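Local coordinates for protein BSU-2 beta-lactamase (Bacillus subtilis, PDB 6W5E) that probably hydrolyses beta-lactam antibiotics as a class D beta-lactamase, opening the beta-lactam ring, at residues Asp40-Asp45 and Thr255-Lys260; Ile51-Gln56 and Glu174-Leu179. All blocks are in the same frame, centred on the assembly; numbering follows the deposited sequence. Where two conformers were deposited one is given.

Contact 1 of 2, residues Asp40-Asp45 and Thr255-Lys260; sequences DDEFKD and TVDILK
Glu42 OE2 is approached by two groups: it forms a salt bridge with Lys261 NZ, and it lies 2.5 Å from Asp257 OD2. Lys261 follows directly on Asp257-Lys260 in the C-terminal helix 248-261, which in this penicillin-binding-protein/beta-lactamase fold packs against one face of the central antiparallel sheet. Residues 40-45, a 3-10 turn and loop leading into strand 48-54, lie against that helix. Lys261, outside the two segments, is held by two salt bridges, from Glu42 and from Asp41 OD1, with Asp257 OD2 a more distant carboxylate in a long, weak ion pair. The short separation of the two acid oxygens belongs to one of two deposited conformers of Asp257 and is doubtful as a measure of any bond. In the conformer described, the two carboxylate planes stand 60° apart, and the methylene of Asp257 is also close, its CB 3.5 Å from Glu42 OE2.

Glu42 reaches this position through a bent chain: CG sits beside its own backbone N, anti to the carbonyl carbon, and the turn at chi2 (-72°) swings the carboxylate toward Asp257 while leaving CG against Ile258. There the contact becomes apolar. Glu42 CG lies 3.6 Å from Ile258 CG1 and 4.1 Å from Ile258 CD1, the two chains lying alongside with their tips pointing opposite ways. Ile258 continues inward onto Val39 and Phe50, and Phe43, stacked on the ring of Tyr63, meets Ile254 one helical turn earlier as well as Val244 of strand 236-244. The turn itself is closed by Phe43 N bonding to Asp40 O at 3.0 Å. At the inner end, Phe43 CE2 approaches Ile258 CD1 to 4.5 Å, the methyl lying obliquely to the ring.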
loop_
_atom_site.group_PDB
_atom_site.type_symbol
_atom_site.label_atom_id
_atom_site.label_comp_id
_atom_site.label_asym_id
_atom_site.label_seq_id
_atom_site.Cartn_x
_atom_site.Cartn_y
_atom_site.Cartn_z
ATOM N N ASP A 40 5.249 -9.276 -19.289
ATOM C CA ASP A 40 4.671 -10.622 -19.345
ATOM C C ASP A 40 5.507 -11.631 -18.573
ATOM O O ASP A 40 4.967 -12.479 -17.853
ATOM C CB ASP A 40 4.593 -11.115 -20.790
ATOM C CG ASP A 40 3.523 -10.435 -21.603
ATOM O OD1 ASP A 40 2.841 -9.519 -21.105
ATOM O OD2 ASP A 40 3.379 -10.828 -22.777
ATOM N N ASP A 41 6.833 -11.588 -18.731
ATOM C CA ASP A 41 7.600 -12.703 -18.183
ATOM C C ASP A 41 7.748 -12.653 -16.669
ATOM O O ASP A 41 8.208 -13.632 -16.074
ATOM C CB ASP A 41 8.938 -12.938 -18.906
ATOM C CG ASP A 41 9.958 -11.843 -18.691
ATOM O OD1 ASP A 41 9.786 -10.950 -17.841
ATOM O OD2 ASP A 41 10.979 -11.894 -19.411
ATOM N N GLU A 42 7.338 -11.562 -16.030
ATOM C CA GLU A 42 7.294 -11.526 -14.579
ATOM C C GLU A 42 6.112 -12.307 -14.025
ATOM O O GLU A 42 6.106 -12.628 -12.832
ATOM C CB GLU A 42 7.177 -10.084 -14.094
ATOM C CG GLU A 42 8.318 -9.187 -14.506
ATOM C CD GLU A 42 9.599 -9.469 -13.764
ATOM O OE1 GLU A 42 9.555 -10.076 -12.674
ATOM O OE2 GLU A 42 10.655 -9.039 -14.264
ATOM N N PHE A 43 5.125 -12.618 -14.868
ATOM C CA PHE A 43 3.883 -13.257 -14.458
ATOM C C PHE A 43 3.623 -14.554 -15.203
ATOM O O PHE A 43 2.488 -15.042 -15.192
ATOM C CB PHE A 43 2.698 -12.328 -14.725
ATOM C CG PHE A 43 2.715 -11.079 -13.913
ATOM C CD1 PHE A 43 2.102 -11.038 -12.670
ATOM C CD2 PHE A 43 3.340 -9.938 -14.394
ATOM C CE1 PHE A 43 2.112 -9.883 -11.930
ATOM C CE2 PHE A 43 3.356 -8.782 -13.655
ATOM C CZ PHE A 43 2.746 -8.755 -12.424
ATOM N N LYS A 44 4.629 -15.111 -15.877
ATOM C CA LYS A 44 4.385 -16.296 -16.694
ATOM C C LYS A 44 3.846 -17.459 -15.872
ATOM O O LYS A 44 3.127 -18.310 -16.413
ATOM C CB LYS A 44 5.652 -16.691 -17.452
ATOM C CG LYS A 44 6.822 -17.042 -16.561
ATOM N N ASP A 45 4.148 -17.499 -14.571
ATOM C CA ASP A 45 3.669 -18.563 -13.698
ATOM C C ASP A 45 2.776 -18.038 -12.573
ATOM O O ASP A 45 2.540 -18.748 -11.590
ATOM C CB ASP A 45 4.844 -19.363 -13.131
ATOM C CG ASP A 45 5.472 -20.288 -14.161
ATOM O OD1 ASP A 45 6.336 -19.825 -14.940
ATOM O OD2 ASP A 45 5.093 -21.479 -14.194
ATOM N N THR A 255 7.680 -6.415 -8.521
ATOM C CA THR A 255 7.724 -4.973 -8.726
ATOM C C THR A 255 9.160 -4.491 -8.823
ATOM O O THR A 255 9.515 -3.727 -9.725
ATOM C CB THR A 255 7.025 -4.263 -7.567
ATOM O OG1 THR A 255 5.690 -4.762 -7.414
ATOM C CG2 THR A 255 6.973 -2.768 -7.822
ATOM N N VAL A 256 10.003 -4.918 -7.882
ATOM C CA VAL A 256 11.401 -4.496 -7.892
ATOM C C VAL A 256 12.091 -4.935 -9.179
ATOM O O VAL A 256 12.852 -4.163 -9.776
ATOM C CB VAL A 256 12.114 -4.991 -6.621
ATOM C CG1 VAL A 256 13.615 -4.812 -6.746
ATOM C CG2 VAL A 256 11.573 -4.233 -5.400
ATOM N N ASP A 257 11.829 -6.170 -9.632
ATOM C CA ASP A 257 12.421 -6.615 -10.888
ATOM C C ASP A 257 12.020 -5.704 -12.044
ATOM O O ASP A 257 12.873 -5.331 -12.857
ATOM C CB ASP A 257 12.075 -8.077 -11.167
ATOM C CG ASP A 257 13.155 -8.785 -11.966
ATOM O OD1 ASP A 257 14.311 -8.845 -11.497
ATOM O OD2 ASP A 257 12.849 -9.286 -13.065
ATOM N N ILE A 258 10.742 -5.321 -12.129
ATOM C CA ILE A 258 10.285 -4.446 -13.205
ATOM C C ILE A 258 10.945 -3.082 -13.100
ATOM O O ILE A 258 11.424 -2.528 -14.098
ATOM C CB ILE A 258 8.749 -4.333 -13.190
ATOM C CG1 ILE A 258 8.105 -5.690 -13.502
ATOM C CG2 ILE A 258 8.288 -3.262 -14.171
ATOM C CD1 ILE A 258 6.627 -5.743 -13.192
ATOM N N LEU A 259 10.976 -2.514 -11.891
ATOM C CA LEU A 259 11.528 -1.171 -11.732
ATOM C C LEU A 259 13.021 -1.138 -12.031
ATOM O O LEU A 259 13.532 -0.114 -12.498
ATOM C CB LEU A 259 11.237 -0.630 -10.331
ATOM C CG LEU A 259 9.762 -0.447 -9.964
ATOM C CD1 LEU A 259 9.634 0.062 -8.530
ATOM C CD2 LEU A 259 9.021 0.474 -10.936
ATOM N N LYS A 260 13.728 -2.243 -11.778
ATOM C CA LYS A 260 15.133 -2.344 -12.163
ATOM C C LYS A 260 15.284 -2.501 -13.675
ATOM O O LYS A 260 16.099 -1.813 -14.299
ATOM C CB LYS A 260 15.789 -3.515 -11.435
ATOM C CG LYS A 260 16.085 -3.244 -9.966
ATOM C CD LYS A 260 16.700 -4.466 -9.297
ATOM C CE LYS A 260 17.219 -4.117 -7.920
ATOM N NZ LYS A 260 17.757 -5.306 -7.207
#

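Contact 2 of 2, residues Ile51-Gln56 and Glu174-Leu179; sequences ILHDLQ and EQETFL
Ile51, in strand 48-54 of the central antiparallel sheet, turns its CB toward Glu176 of helix 172-184; Ile51 and Glu176 have the nearest pair of CA atoms across the two segments, 7.4 Å apart. The strand backbone is bonded to the neighbouring strand 236-244, where Ile51 pairs with Val241 and His53 with Val239. The touching group of Ile51 is its CG2 methyl, 3.9 Å from Glu176 CG. Leu52 points the other way, as strand alternation requires, and His53 returns to the helix side. Its CB lies 3.2 Å from Glu176 OE2, and its CG is 3.4 Å from that same oxygen. The oxygen meets the root of the imidazole obliquely, with ring and carboxylate planes 48° apart. His53 ND1 bonds instead to Thr60 OG1 on strand 59-63, while Leu55 CD2 lies in plane at the ring edge.

Glu176 presents both touching parts of its chain because CG stands opposite the backbone N (chi1 -172°) and the chain then bends at chi2 (-75°): CG is left at Ile51 and the carboxylate is brought to the CB-CG root of His53. The helix bearing it thus covers the sheet face opposite Leu52. Glu176 has two deposited conformers, so these distances describe one of them. In that copy OE2 of the buried Glu176 meets carbon atoms of His53 and lies close to Glu180 OE1; if this conformer is representative, one of the two acids may be protonated.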
loop_
_atom_site.group_PDB
_atom_site.type_symbol
_atom_site.label_atom_id
_atom_site.label_comp_id
_atom_site.label_asym_id
_atom_site.label_seq_id
_atom_site.Cartn_x
_atom_site.Cartn_y
_atom_site.Cartn_z
ATOM N N ILE A 51 0.371 -2.302 -12.590
ATOM C CA ILE A 51 -0.041 -0.990 -13.074
ATOM C C ILE A 51 1.069 0.001 -12.771
ATOM O O ILE A 51 1.568 0.042 -11.642
ATOM C CB ILE A 51 -1.345 -0.526 -12.402
ATOM C CG1 ILE A 51 -2.448 -1.572 -12.578
ATOM C CG2 ILE A 51 -1.751 0.822 -12.978
ATOM C CD1 ILE A 51 -3.487 -1.528 -11.504
ATOM N N LEU A 52 1.452 0.802 -13.768
ATOM C CA LEU A 52 2.485 1.819 -13.591
ATOM C C LEU A 52 1.993 3.123 -14.193
ATOM O O LEU A 52 1.669 3.178 -15.386
ATOM C CB LEU A 52 3.810 1.395 -14.232
ATOM C CG LEU A 52 5.012 2.284 -13.894
ATOM C CD1 LEU A 52 5.315 2.243 -12.396
ATOM C CD2 LEU A 52 6.231 1.876 -14.717
ATOM N N HIS A 53 1.939 4.169 -13.375
ATOM C CA HIS A 53 1.477 5.480 -13.806
ATOM C C HIS A 53 2.624 6.482 -13.778
ATOM O O HIS A 53 3.251 6.682 -12.734
ATOM C CB HIS A 53 0.340 5.994 -12.925
ATOM C CG HIS A 53 -0.150 7.351 -13.321
ATOM N ND1 HIS A 53 -1.037 7.544 -14.356
ATOM C CD2 HIS A 53 0.167 8.584 -12.857
ATOM C CE1 HIS A 53 -1.269 8.837 -14.497
ATOM N NE2 HIS A 53 -0.548 9.490 -13.602
ATOM N N ASP A 54 2.863 7.125 -14.921
ATOM C CA ASP A 54 3.837 8.201 -15.083
ATOM C C ASP A 54 3.189 9.513 -14.644
ATOM O O ASP A 54 2.288 10.023 -15.322
ATOM C CB ASP A 54 4.213 8.244 -16.563
ATOM C CG ASP A 54 5.321 9.236 -16.888
ATOM O OD1 ASP A 54 5.468 10.262 -16.191
ATOM O OD2 ASP A 54 6.023 9.004 -17.900
ATOM N N LEU A 55 3.643 10.064 -13.512
ATOM C CA LEU A 55 3.035 11.287 -12.990
ATOM C C LEU A 55 3.313 12.489 -13.890
ATOM O O LEU A 55 2.411 13.290 -14.156
ATOM C CB LEU A 55 3.505 11.542 -11.558
ATOM C CG LEU A 55 2.853 10.622 -10.520
ATOM C CD1 LEU A 55 3.670 10.581 -9.233
ATOM C CD2 LEU A 55 1.411 11.067 -10.253
ATOM N N GLN A 56 4.546 12.623 -14.383
ATOM C CA GLN A 56 4.892 13.784 -15.197
ATOM C C GLN A 56 4.100 13.818 -16.496
ATOM O O GLN A 56 3.658 14.887 -16.928
ATOM C CB GLN A 56 6.390 13.792 -15.494
ATOM C CG GLN A 56 7.229 14.442 -14.422
ATOM C CD GLN A 56 8.694 14.479 -14.793
ATOM O OE1 GLN A 56 9.083 14.036 -15.878
ATOM N NE2 GLN A 56 9.517 15.013 -13.899
ATOM N N GLU A 174 -8.341 0.862 -8.649
ATOM C CA GLU A 174 -8.812 1.787 -7.618
ATOM C C GLU A 174 -7.702 2.118 -6.624
ATOM O O GLU A 174 -7.608 3.258 -6.143
ATOM C CB GLU A 174 -10.036 1.211 -6.901
ATOM C CG GLU A 174 -11.313 1.245 -7.736
ATOM C CD GLU A 174 -12.481 0.518 -7.096
ATOM O OE1 GLU A 174 -12.273 -0.542 -6.466
ATOM O OE2 GLU A 174 -13.622 1.020 -7.225
ATOM N N GLN A 175 -6.858 1.135 -6.300
ATOM C CA GLN A 175 -5.684 1.410 -5.477
ATOM C C GLN A 175 -4.766 2.416 -6.162
ATOM O O GLN A 175 -4.255 3.336 -5.511
ATOM C CB GLN A 175 -4.932 0.115 -5.186
ATOM C CG GLN A 175 -5.602 -0.782 -4.152
ATOM C CD GLN A 175 -4.812 -0.883 -2.853
ATOM O OE1 GLN A 175 -4.200 0.081 -2.410
ATOM N NE2 GLN A 175 -4.831 -2.054 -2.240
ATOM N N GLU A 176 -4.546 2.257 -7.475
ATOM C CA GLU A 176 -3.707 3.208 -8.203
ATOM C C GLU A 176 -4.264 4.619 -8.096
ATOM O O GLU A 176 -3.512 5.578 -7.896
ATOM C CB GLU A 176 -3.572 2.815 -9.678
ATOM C CG GLU A 176 -2.536 3.666 -10.452
ATOM C CD GLU A 176 -3.002 5.103 -10.801
ATOM O OE1 GLU A 176 -4.222 5.331 -10.934
ATOM O OE2 GLU A 176 -2.152 6.015 -10.942
ATOM N N THR A 177 -5.579 4.765 -8.272
ATOM C CA THR A 177 -6.200 6.082 -8.233
ATOM C C THR A 177 -5.956 6.746 -6.893
ATOM O O THR A 177 -5.558 7.916 -6.828
ATOM C CB THR A 177 -7.694 5.925 -8.510
ATOM O OG1 THR A 177 -7.847 5.449 -9.848
ATOM C CG2 THR A 177 -8.453 7.249 -8.331
ATOM N N PHE A 178 -6.157 5.995 -5.811
ATOM C CA PHE A 178 -5.920 6.524 -4.474
ATOM C C PHE A 178 -4.456 6.899 -4.289
ATOM O O PHE A 178 -4.137 7.995 -3.812
ATOM C CB PHE A 178 -6.339 5.482 -3.441
ATOM C CG PHE A 178 -5.865 5.786 -2.050
ATOM C CD1 PHE A 178 -6.391 6.853 -1.333
ATOM C CD2 PHE A 178 -4.872 5.019 -1.473
ATOM C CE1 PHE A 178 -5.934 7.138 -0.060
ATOM C CE2 PHE A 178 -4.414 5.299 -0.203
ATOM C CZ PHE A 178 -4.947 6.360 0.507
ATOM N N LEU A 179 -3.545 5.997 -4.661
ATOM C CA LEU A 179 -2.123 6.250 -4.430
ATOM C C LEU A 179 -1.588 7.386 -5.293
ATOM O O LEU A 179 -0.637 8.066 -4.894
ATOM C CB LEU A 179 -1.315 4.969 -4.650
ATOM C CG LEU A 179 -1.574 3.915 -3.566
ATOM C CD1 LEU A 179 -1.052 2.579 -4.037
ATOM C CD2 LEU A 179 -0.945 4.310 -2.227
#

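Contacts 1 and 2 sit on opposite faces of the central sheet, their centres about 18 Å apart and their nearest atoms about 4 Å apart without touching. Strand 48-54 joins them through its alternation: Phe50 packs on Phe43 and Ile258 of contact 1, whereas the next residue, Ile51, meets Glu176 in contact 2. Contact 2 is the more central, about 12 Å from the chain centre against about 18 Å. It is also the one tied to the active-site region: Gln175 NE2 bonds to Thr77 OG1, two positions before Lys79, the carboxylated lysine observed here and a hallmark of class D catalysis.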